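Local coordinates for YfkN protein (Bacillus subtilis subsp. subtilis, PDB 3GVE) that belongs to the calcineurin-like metallophosphoesterase family and carries a two-metal site occupied here by manganese and magnesium, at residues P128-T136 and Y167-I175; A215-S225 and E229-K238. All coordinates share one frame; numbering follows the deposited sequence.

Contact 1. Residues P128-T136 and Y167-I175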
loop_
_atom_site.group_PDB
_atom_site.type_symbol
_atom_site.label_atom_id
_atom_site.label_comp_id
_atom_site.label_asym_id
_atom_site.label_seq_id
_atom_site.Cartn_x
_atom_site.Cartn_y
_atom_site.Cartn_z
ATOM N N PRO A 128 10.356 25.400 -8.196
ATOM C CA PRO A 128 8.927 25.715 -8.132
ATOM C C PRO A 128 8.062 24.459 -8.004
ATOM O O PRO A 128 8.302 23.472 -8.675
ATOM C CB PRO A 128 8.652 26.375 -9.488
ATOM C CG PRO A 128 9.752 25.874 -10.388
ATOM C CD PRO A 128 10.944 25.752 -9.496
ATOM N N ILE A 129 7.059 24.541 -7.148
ATOM C CA ILE A 129 6.027 23.518 -7.011
ATOM C C ILE A 129 4.732 24.185 -7.465
ATOM O O ILE A 129 4.284 25.146 -6.878
ATOM C CB ILE A 129 5.980 22.987 -5.569
ATOM C CG1 ILE A 129 7.282 22.229 -5.288
ATOM C CG2 ILE A 129 4.798 22.069 -5.380
ATOM C CD1 ILE A 129 7.466 21.786 -3.828
ATOM N N VAL A 130 4.173 23.693 -8.552
ATOM C CA VAL A 130 3.086 24.385 -9.219
ATOM C C VAL A 130 1.783 23.608 -9.109
ATOM O O VAL A 130 1.775 22.388 -9.043
ATOM C CB VAL A 130 3.422 24.662 -10.723
ATOM C CG1 VAL A 130 4.578 25.689 -10.819
ATOM C CG2 VAL A 130 3.792 23.366 -11.464
ATOM N N ASN A 131 0.685 24.341 -9.112
ATOM C CA ASN A 131 -0.645 23.768 -9.220
ATOM C C ASN A 131 -1.620 24.844 -9.699
ATOM O O ASN A 131 -1.633 25.919 -9.121
ATOM C CB ASN A 131 -1.122 23.189 -7.892
ATOM C CG ASN A 131 -2.595 22.845 -7.938
ATOM O OD1 ASN A 131 -3.431 23.696 -7.688
ATOM N ND2 ASN A 131 -2.917 21.626 -8.327
ATOM N N ALA A 132 -2.375 24.540 -10.730
ATOM C CA ALA A 132 -3.218 25.532 -11.365
ATOM C C ALA A 132 -4.677 25.435 -10.969
ATOM O O ALA A 132 -5.401 26.399 -11.137
ATOM C CB ALA A 132 -3.084 25.436 -12.893
ATOM N N ASN A 133 -5.119 24.280 -10.480
ATOM C CA ASN A 133 -6.560 24.064 -10.292
ATOM C C ASN A 133 -7.127 24.197 -8.877
ATOM O O ASN A 133 -8.318 24.365 -8.715
ATOM C CB ASN A 133 -7.054 22.789 -11.028
ATOM C CG ASN A 133 -6.535 21.467 -10.426
ATOM O OD1 ASN A 133 -5.419 21.373 -9.938
ATOM N ND2 ASN A 133 -7.361 20.430 -10.513
ATOM N N VAL A 134 -6.283 24.153 -7.856
ATOM C CA VAL A 134 -6.758 24.418 -6.502
ATOM C C VAL A 134 -6.851 25.923 -6.275
ATOM O O VAL A 134 -5.901 26.637 -6.490
ATOM C CB VAL A 134 -5.856 23.775 -5.419
ATOM C CG1 VAL A 134 -6.454 24.010 -4.012
ATOM C CG2 VAL A 134 -5.704 22.279 -5.685
ATOM N N LYS A 135 -8.026 26.374 -5.851
ATOM C CA LYS A 135 -8.284 27.797 -5.673
ATOM C C LYS A 135 -8.802 28.127 -4.267
ATOM O O LYS A 135 -9.285 27.272 -3.558
ATOM C CB LYS A 135 -9.251 28.276 -6.762
ATOM C CG LYS A 135 -8.603 28.234 -8.152
ATOM C CD LYS A 135 -9.554 28.688 -9.254
ATOM C CE LYS A 135 -8.933 28.574 -10.622
ATOM N NZ LYS A 135 -9.843 29.104 -11.654
ATOM N N THR A 136 -8.664 29.393 -3.875
ATOM C CA THR A 136 -9.274 29.862 -2.641
ATOM C C THR A 136 -10.790 29.874 -2.881
ATOM O O THR A 136 -11.237 29.748 -4.005
ATOM C CB THR A 136 -8.804 31.280 -2.262
ATOM O OG1 THR A 136 -9.270 32.200 -3.241
ATOM C CG2 THR A 136 -7.264 31.373 -2.171
ATOM N N TYR A 167 6.057 25.092 -16.643
ATOM C CA TYR A 167 5.511 23.944 -15.953
ATOM C C TYR A 167 4.162 24.348 -15.399
ATOM O O TYR A 167 4.023 25.405 -14.811
ATOM C CB TYR A 167 6.421 23.533 -14.801
ATOM C CG TYR A 167 7.862 23.253 -15.194
ATOM C CD1 TYR A 167 8.278 21.986 -15.573
ATOM C CD2 TYR A 167 8.807 24.270 -15.164
ATOM C CE1 TYR A 167 9.602 21.748 -15.925
ATOM C CE2 TYR A 167 10.126 24.035 -15.499
ATOM C CZ TYR A 167 10.518 22.776 -15.876
ATOM O OH TYR A 167 11.839 22.555 -16.205
ATOM N N ILE A 168 3.194 23.463 -15.564
ATOM C CA ILE A 168 1.866 23.622 -14.986
ATOM C C ILE A 168 1.497 22.302 -14.322
ATOM O O ILE A 168 1.866 21.250 -14.799
ATOM C CB ILE A 168 0.817 24.013 -16.071
ATOM C CG1 ILE A 168 -0.558 24.297 -15.442
ATOM C CG2 ILE A 168 0.717 22.947 -17.181
ATOM C CD1 ILE A 168 -1.570 24.961 -16.416
ATOM N N GLY A 169 0.766 22.367 -13.222
ATOM C CA GLY A 169 0.405 21.152 -12.494
ATOM C C GLY A 169 -1.074 21.074 -12.168
ATOM O O GLY A 169 -1.730 22.075 -12.031
ATOM N N PHE A 170 -1.559 19.849 -12.024
ATOM C CA PHE A 170 -2.966 19.539 -11.731
ATOM C C PHE A 170 -3.108 18.423 -10.711
ATOM O O PHE A 170 -2.322 17.493 -10.698
ATOM C CB PHE A 170 -3.716 19.116 -13.006
ATOM C CG PHE A 170 -3.483 20.025 -14.160
ATOM C CD1 PHE A 170 -4.142 21.240 -14.255
ATOM C CD2 PHE A 170 -2.587 19.678 -15.138
ATOM C CE1 PHE A 170 -3.906 22.083 -15.321
ATOM C CE2 PHE A 170 -2.351 20.512 -16.211
ATOM C CZ PHE A 170 -3.015 21.727 -16.301
ATOM N N VAL A 171 -4.142 18.523 -9.884
ATOM C CA VAL A 171 -4.475 17.494 -8.896
ATOM C C VAL A 171 -5.952 17.101 -9.062
ATOM O O VAL A 171 -6.741 17.874 -9.568
ATOM C CB VAL A 171 -4.173 18.004 -7.446
ATOM C CG1 VAL A 171 -5.214 19.037 -7.007
ATOM C CG2 VAL A 171 -4.096 16.849 -6.447
ATOM N N PRO A 172 -6.334 15.892 -8.666
ATOM C CA PRO A 172 -7.746 15.520 -8.861
ATOM C C PRO A 172 -8.681 16.316 -7.938
ATOM O O PRO A 172 -8.372 16.561 -6.792
ATOM C CB PRO A 172 -7.780 14.026 -8.504
ATOM C CG PRO A 172 -6.358 13.555 -8.764
ATOM C CD PRO A 172 -5.523 14.726 -8.270
ATOM N N PRO A 173 -9.841 16.704 -8.463
ATOM C CA PRO A 173 -10.816 17.445 -7.651
ATOM C C PRO A 173 -11.364 16.645 -6.474
ATOM O O PRO A 173 -11.900 17.249 -5.563
ATOM C CB PRO A 173 -11.935 17.798 -8.645
ATOM C CG PRO A 173 -11.398 17.571 -9.975
ATOM C CD PRO A 173 -10.264 16.593 -9.872
ATOM N N GLN A 174 -11.172 15.337 -6.503
ATOM C CA GLN A 174 -11.617 14.444 -5.461
ATOM C C GLN A 174 -10.901 14.667 -4.124
ATOM O O GLN A 174 -11.275 14.062 -3.137
ATOM C CB GLN A 174 -11.449 12.989 -5.925
ATOM C CG GLN A 174 -12.452 12.518 -6.966
ATOM C CD GLN A 174 -12.174 13.049 -8.363
ATOM O OE1 GLN A 174 -11.119 13.576 -8.641
ATOM N NE2 GLN A 174 -13.143 12.892 -9.252
ATOM N N ILE A 175 -9.891 15.535 -4.085
ATOM C CA ILE A 175 -9.265 15.869 -2.795
ATOM C C ILE A 175 -10.307 16.485 -1.841
ATOM O O ILE A 175 -10.177 16.409 -0.659
ATOM C CB ILE A 175 -8.029 16.812 -2.932
ATOM C CG1 ILE A 175 -8.414 18.173 -3.512
ATOM C CG2 ILE A 175 -6.920 16.158 -3.758
ATOM C CD1 ILE A 175 -7.247 19.206 -3.449
#

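Contact 2. Residues A215-S225 and E229-K238. With MG (magnesium ion), chain D.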
loop_
_atom_site.group_PDB
_atom_site.type_symbol
_atom_site.label_atom_id
_atom_site.label_comp_id
_atom_site.label_asym_id
_atom_site.label_seq_id
_atom_site.Cartn_x
_atom_site.Cartn_y
_atom_site.Cartn_z
ATOM N N ALA A 215 0.764 16.394 -14.429
ATOM C CA ALA A 215 -0.629 16.036 -14.274
ATOM C C ALA A 215 -0.765 14.889 -13.293
ATOM O O ALA A 215 -0.576 13.744 -13.644
ATOM C CB ALA A 215 -1.211 15.663 -15.634
ATOM N N HIS A 216 -1.088 15.224 -12.048
ATOM C CA HIS A 216 -1.255 14.179 -11.032
ATOM C C HIS A 216 -2.644 13.588 -11.186
ATOM O O HIS A 216 -3.574 13.917 -10.473
ATOM C CB HIS A 216 -1.010 14.614 -9.577
ATOM C CG HIS A 216 -0.943 13.437 -8.649
ATOM N ND1 HIS A 216 0.228 12.755 -8.420
ATOM C CD2 HIS A 216 -1.913 12.730 -8.021
ATOM C CE1 HIS A 216 -0.012 11.707 -7.653
ATOM N NE2 HIS A 216 -1.304 11.673 -7.389
ATOM N N THR A 217 -2.731 12.700 -12.162
ATOM C CA THR A 217 -3.994 12.146 -12.623
ATOM C C THR A 217 -3.634 11.079 -13.649
ATOM O O THR A 217 -2.640 11.188 -14.321
ATOM C CB THR A 217 -4.902 13.263 -13.210
ATOM O OG1 THR A 217 -6.189 12.738 -13.540
ATOM C CG2 THR A 217 -4.280 13.930 -14.443
ATOM N N GLY A 218 -4.452 10.042 -13.732
ATOM C CA GLY A 218 -4.171 8.903 -14.577
ATOM C C GLY A 218 -4.879 8.951 -15.909
ATOM O O GLY A 218 -5.384 9.972 -16.339
ATOM N N ILE A 219 -4.917 7.785 -16.538
ATOM C CA ILE A 219 -5.292 7.606 -17.932
ATOM C C ILE A 219 -6.484 6.676 -18.021
ATOM O O ILE A 219 -6.488 5.630 -17.403
ATOM C CB ILE A 219 -4.111 6.969 -18.739
ATOM C CG1 ILE A 219 -2.888 7.894 -18.751
ATOM C CG2 ILE A 219 -4.561 6.580 -20.144
ATOM C CD1 ILE A 219 -1.567 7.201 -19.096
ATOM N N GLU A 220 -7.480 7.086 -18.798
ATOM C CA GLU A 220 -8.535 6.194 -19.259
ATOM C C GLU A 220 -8.467 6.182 -20.781
ATOM O O GLU A 220 -7.866 7.030 -21.395
ATOM C CB GLU A 220 -9.914 6.648 -18.767
ATOM C CG GLU A 220 -10.069 6.666 -17.226
ATOM C CD GLU A 220 -9.959 5.286 -16.581
ATOM O OE1 GLU A 220 -10.018 4.266 -17.269
ATOM O OE2 GLU A 220 -9.816 5.222 -15.353
ATOM N N LYS A 221 -9.066 5.162 -21.370
ATOM C CA LYS A 221 -8.943 4.922 -22.808
ATOM C C LYS A 221 -9.866 5.754 -23.693
ATOM O O LYS A 221 -9.651 5.823 -24.886
ATOM C CB LYS A 221 -9.179 3.444 -23.120
ATOM C CG LYS A 221 -8.063 2.520 -22.614
ATOM C CD LYS A 221 -8.515 1.090 -22.814
ATOM C CE LYS A 221 -7.469 0.055 -22.551
ATOM N NZ LYS A 221 -8.043 -1.281 -22.933
ATOM N N GLN A 222 -10.890 6.359 -23.097
ATOM C CA GLN A 222 -11.865 7.150 -23.844
ATOM C C GLN A 222 -12.220 8.443 -23.107
ATOM O O GLN A 222 -11.902 8.600 -21.925
ATOM C CB GLN A 222 -13.132 6.313 -24.084
ATOM C CG GLN A 222 -12.920 5.141 -25.058
ATOM C CD GLN A 222 -12.603 3.842 -24.343
ATOM O OE1 GLN A 222 -12.777 3.733 -23.150
ATOM N NE2 GLN A 222 -12.110 2.855 -25.095
ATOM N N ALA A 223 -12.890 9.359 -23.816
ATOM C CA ALA A 223 -13.220 10.658 -23.244
ATOM C C ALA A 223 -14.089 10.554 -22.010
ATOM O O ALA A 223 -14.900 9.652 -21.847
ATOM C CB ALA A 223 -13.907 11.549 -24.291
ATOM N N GLN A 224 -13.870 11.506 -21.129
ATOM C CA GLN A 224 -14.700 11.699 -19.965
ATOM C C GLN A 224 -15.107 13.177 -19.929
ATOM O O GLN A 224 -14.658 13.968 -20.720
ATOM C CB GLN A 224 -13.937 11.319 -18.694
ATOM C CG GLN A 224 -13.688 9.836 -18.511
ATOM C CD GLN A 224 -12.787 9.581 -17.320
ATOM O OE1 GLN A 224 -11.580 9.674 -17.426
ATOM N NE2 GLN A 224 -13.367 9.311 -16.190
ATOM N N SER A 225 -15.965 13.521 -18.991
ATOM C CA SER A 225 -16.432 14.886 -18.837
ATOM C C SER A 225 -15.785 15.572 -17.653
ATOM O O SER A 225 -14.897 15.049 -17.018
ATOM C CB SER A 225 -17.950 14.890 -18.686
ATOM O OG SER A 225 -18.534 14.621 -19.934
ATOM N N GLU A 229 -11.535 12.100 -12.291
ATOM C CA GLU A 229 -10.376 11.821 -11.460
ATOM C C GLU A 229 -9.111 11.574 -12.282
ATOM O O GLU A 229 -8.035 12.034 -11.912
ATOM C CB GLU A 229 -10.678 10.598 -10.586
ATOM C CG GLU A 229 -9.560 10.210 -9.611
ATOM C CD GLU A 229 -9.937 9.083 -8.658
ATOM O OE1 GLU A 229 -11.138 8.803 -8.518
ATOM O OE2 GLU A 229 -9.039 8.491 -8.055
ATOM N N ASN A 230 -9.266 10.827 -13.377
ATOM C CA ASN A 230 -8.162 10.376 -14.221
ATOM C C ASN A 230 -8.327 10.941 -15.630
ATOM O O ASN A 230 -8.936 10.336 -16.480
ATOM C CB ASN A 230 -8.092 8.840 -14.201
ATOM C CG ASN A 230 -7.623 8.317 -12.851
ATOM O OD1 ASN A 230 -6.543 8.646 -12.398
ATOM N ND2 ASN A 230 -8.447 7.503 -12.207
ATOM N N ALA A 231 -7.759 12.116 -15.829
ATOM C CA ALA A 231 -8.113 12.987 -16.934
ATOM C C ALA A 231 -7.067 13.169 -18.027
ATOM O O ALA A 231 -7.227 14.040 -18.849
ATOM C CB ALA A 231 -8.519 14.376 -16.378
ATOM N N VAL A 232 -6.002 12.374 -18.025
ATOM C CA VAL A 232 -4.933 12.563 -19.011
ATOM C C VAL A 232 -5.409 12.489 -20.477
ATOM O O VAL A 232 -4.977 13.259 -21.308
ATOM C CB VAL A 232 -3.759 11.597 -18.775
ATOM C CG1 VAL A 232 -2.802 11.630 -19.985
ATOM C CG2 VAL A 232 -3.009 11.995 -17.490
ATOM N N PHE A 233 -6.287 11.545 -20.786
ATOM C CA PHE A 233 -6.786 11.438 -22.161
ATOM C C PHE A 233 -7.454 12.748 -22.583
ATOM O O PHE A 233 -7.280 13.207 -23.682
ATOM C CB PHE A 233 -7.768 10.272 -22.285
ATOM C CG PHE A 233 -8.288 10.064 -23.682
ATOM C CD1 PHE A 233 -7.626 9.246 -24.581
ATOM C CD2 PHE A 233 -9.455 10.683 -24.079
ATOM C CE1 PHE A 233 -8.139 9.053 -25.877
ATOM C CE2 PHE A 233 -9.967 10.491 -25.367
ATOM C CZ PHE A 233 -9.308 9.675 -26.257
ATOM N N ASP A 234 -8.232 13.323 -21.680
ATOM C CA ASP A 234 -8.913 14.586 -21.942
ATOM C C ASP A 234 -7.968 15.789 -22.022
ATOM O O ASP A 234 -8.151 16.656 -22.853
ATOM C CB ASP A 234 -10.035 14.786 -20.917
ATOM C CG ASP A 234 -11.001 13.612 -20.902
ATOM O OD1 ASP A 234 -11.508 13.240 -21.964
ATOM O OD2 ASP A 234 -11.190 13.042 -19.846
ATOM N N LEU A 235 -6.954 15.822 -21.165
ATOM C CA LEU A 235 -5.908 16.821 -21.300
ATOM C C LEU A 235 -5.262 16.752 -22.682
ATOM O O LEU A 235 -5.067 17.757 -23.340
ATOM C CB LEU A 235 -4.830 16.601 -20.252
ATOM C CG LEU A 235 -5.048 17.289 -18.920
ATOM C CD1 LEU A 235 -3.921 16.850 -17.974
ATOM C CD2 LEU A 235 -5.053 18.834 -19.061
ATOM N N ALA A 236 -4.946 15.543 -23.123
ATOM C CA ALA A 236 -4.247 15.383 -24.396
ATOM C C ALA A 236 -5.117 15.744 -25.596
ATOM O O ALA A 236 -4.602 16.190 -26.600
ATOM C CB ALA A 236 -3.725 13.951 -24.537
ATOM N N THR A 237 -6.427 15.534 -25.484
ATOM C CA THR A 237 -7.323 15.704 -26.631
ATOM C C THR A 237 -8.096 17.026 -26.650
ATOM O O THR A 237 -8.446 17.499 -27.718
ATOM C CB THR A 237 -8.322 14.535 -26.734
ATOM O OG1 THR A 237 -8.984 14.367 -25.475
ATOM C CG2 THR A 237 -7.608 13.223 -27.141
ATOM N N LYS A 238 -8.385 17.594 -25.482
ATOM C CA LYS A 238 -9.278 18.763 -25.394
ATOM C C LYS A 238 -8.567 20.088 -25.231
ATOM O O LYS A 238 -9.191 21.131 -25.289
ATOM C CB LYS A 238 -10.292 18.612 -24.255
ATOM C CG LYS A 238 -11.236 17.427 -24.346
ATOM C CD LYS A 238 -12.296 17.516 -23.234
ATOM C CE LYS A 238 -13.251 16.335 -23.246
ATOM N NZ LYS A 238 -14.302 16.552 -22.191
HETATM MG MG MG D . -2.568 10.246 -6.061
HETATM O O HOH W 1 -8.021 9.970 -19.049
HETATM O O HOH W 2 -10.987 6.721 -13.383
HETATM O O HOH W 3 -10.580 10.335 -20.108
HETATM O O HOH W 4 -12.127 15.009 -18.018
HETATM O O HOH W 5 -2.202 7.833 -6.093
#

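Contact 1. Residues P128-T136 and Y167-I175
Asn133 OD1 is gripped by two N-H groups, the backbone N of Val171 across the contact and Asn131 ND2 of its own segment. The contact joins the loop between the short strands 129-130 and 134-135 to the end of strand 160-170, inside the calcineurin-like phosphoesterase fold. Val171 N lies 3.1 Å from Asn133 OD1 and is tilted from its carbonyl plane. The other half of the same amide is used too: Asn133 ND2 gives a nearly straight bond to Val171 O, 2.8 Å long and in plane with both groups. The amide thus pairs with both backbone polar atoms of Val171, which fixes its rotation. A chi1 of 69° sets its CG between the backbone N and the carbonyl carbon and brings the amide alongside Val171. ND2 also reaches Gln190 O. Asn131 ND2 meets Asn133 OD1 at 3.0 Å, the acceptor tilted from the Asn131 amide plane. Asn131 OD1 takes Val134 N on a lone pair at 2.9 Å, an Asx motif that shapes the loop. One backbone bond crosses the contact, from Ala132 N to Gly169 O at 2.9 Å. Apolar groups fill in around the polar centre. Ala132 CB packs on Ile168 CG1 and obliquely on the Phe170 ring, and helix 192-205 touches all three of these residues. Val130 CG2 rests against Gly169 N at 3.6 Å. Val134 CG2 crosses Val171 obliquely and touches its CG1 at 3.5 Å.

Contact 2. Residues A215-S225 and E229-K238
The loop that leaves strand 210-215 carries a ligand of the metal site and then wraps round helix 232-238 and the turn before it. His216 NE2 binds the magnesium ion at 2.3 Å; Asp64, Asn108 and His249 complete the protein ligands. Next to it, Thr217 OG1 donates to Glu229 O at 2.6 Å and accepts from Ala231 N at 2.8 Å. With OG1 anti to the backbone N (chi1 -174°), the hydroxyl bridges the turn before the helix. Asn230 OD1 takes Gly218 N on a lone pair, in its carbonyl plane. Val232 N, in the first turn of the helix, bonds to Gly218 O at 3.0 Å. Val232 also packs on Ile219. One face of the Phe233 ring lies under Gln222 CA and Lys221 O, while Thr237 CG2 covers the opposite face. Asp234 OD1 accepts Gln224 N at 3.0 Å on its syn side. One water accepts from Glu220 N and Phe233 N and donates to Asn230 O. The extended chain of Lys238 brings NZ to Gln224 O at 3.0 Å. Glu220 OE1 forms a salt bridge with Lys341 NZ of the second subunit. A metal-binding histidine in a loop after a beta strand is typical of the calcineurin-like two-metal site.

Overall arrangement
The two contacts follow one another along the chain, and their centres are about 15 Å apart. Both belong to the calcineurin-like phosphoesterase part of the chain. They share the mixed sheet in which strand 160-170 runs parallel to 210-215. Contact 1 holds the end of the first strand and contact 2 starts at the end of the second. They touch directly: Phe170 O lies 2.9 Å from His216 N, a probable hydrogen bond, and Pro172 packs on His216 and Glu229. Helix 192-205, between them in sequence, packs against both. Contact 1 thus lies beside the backbone of a magnesium ligand, and contact 2 contains that ligand and reaches the second subunit.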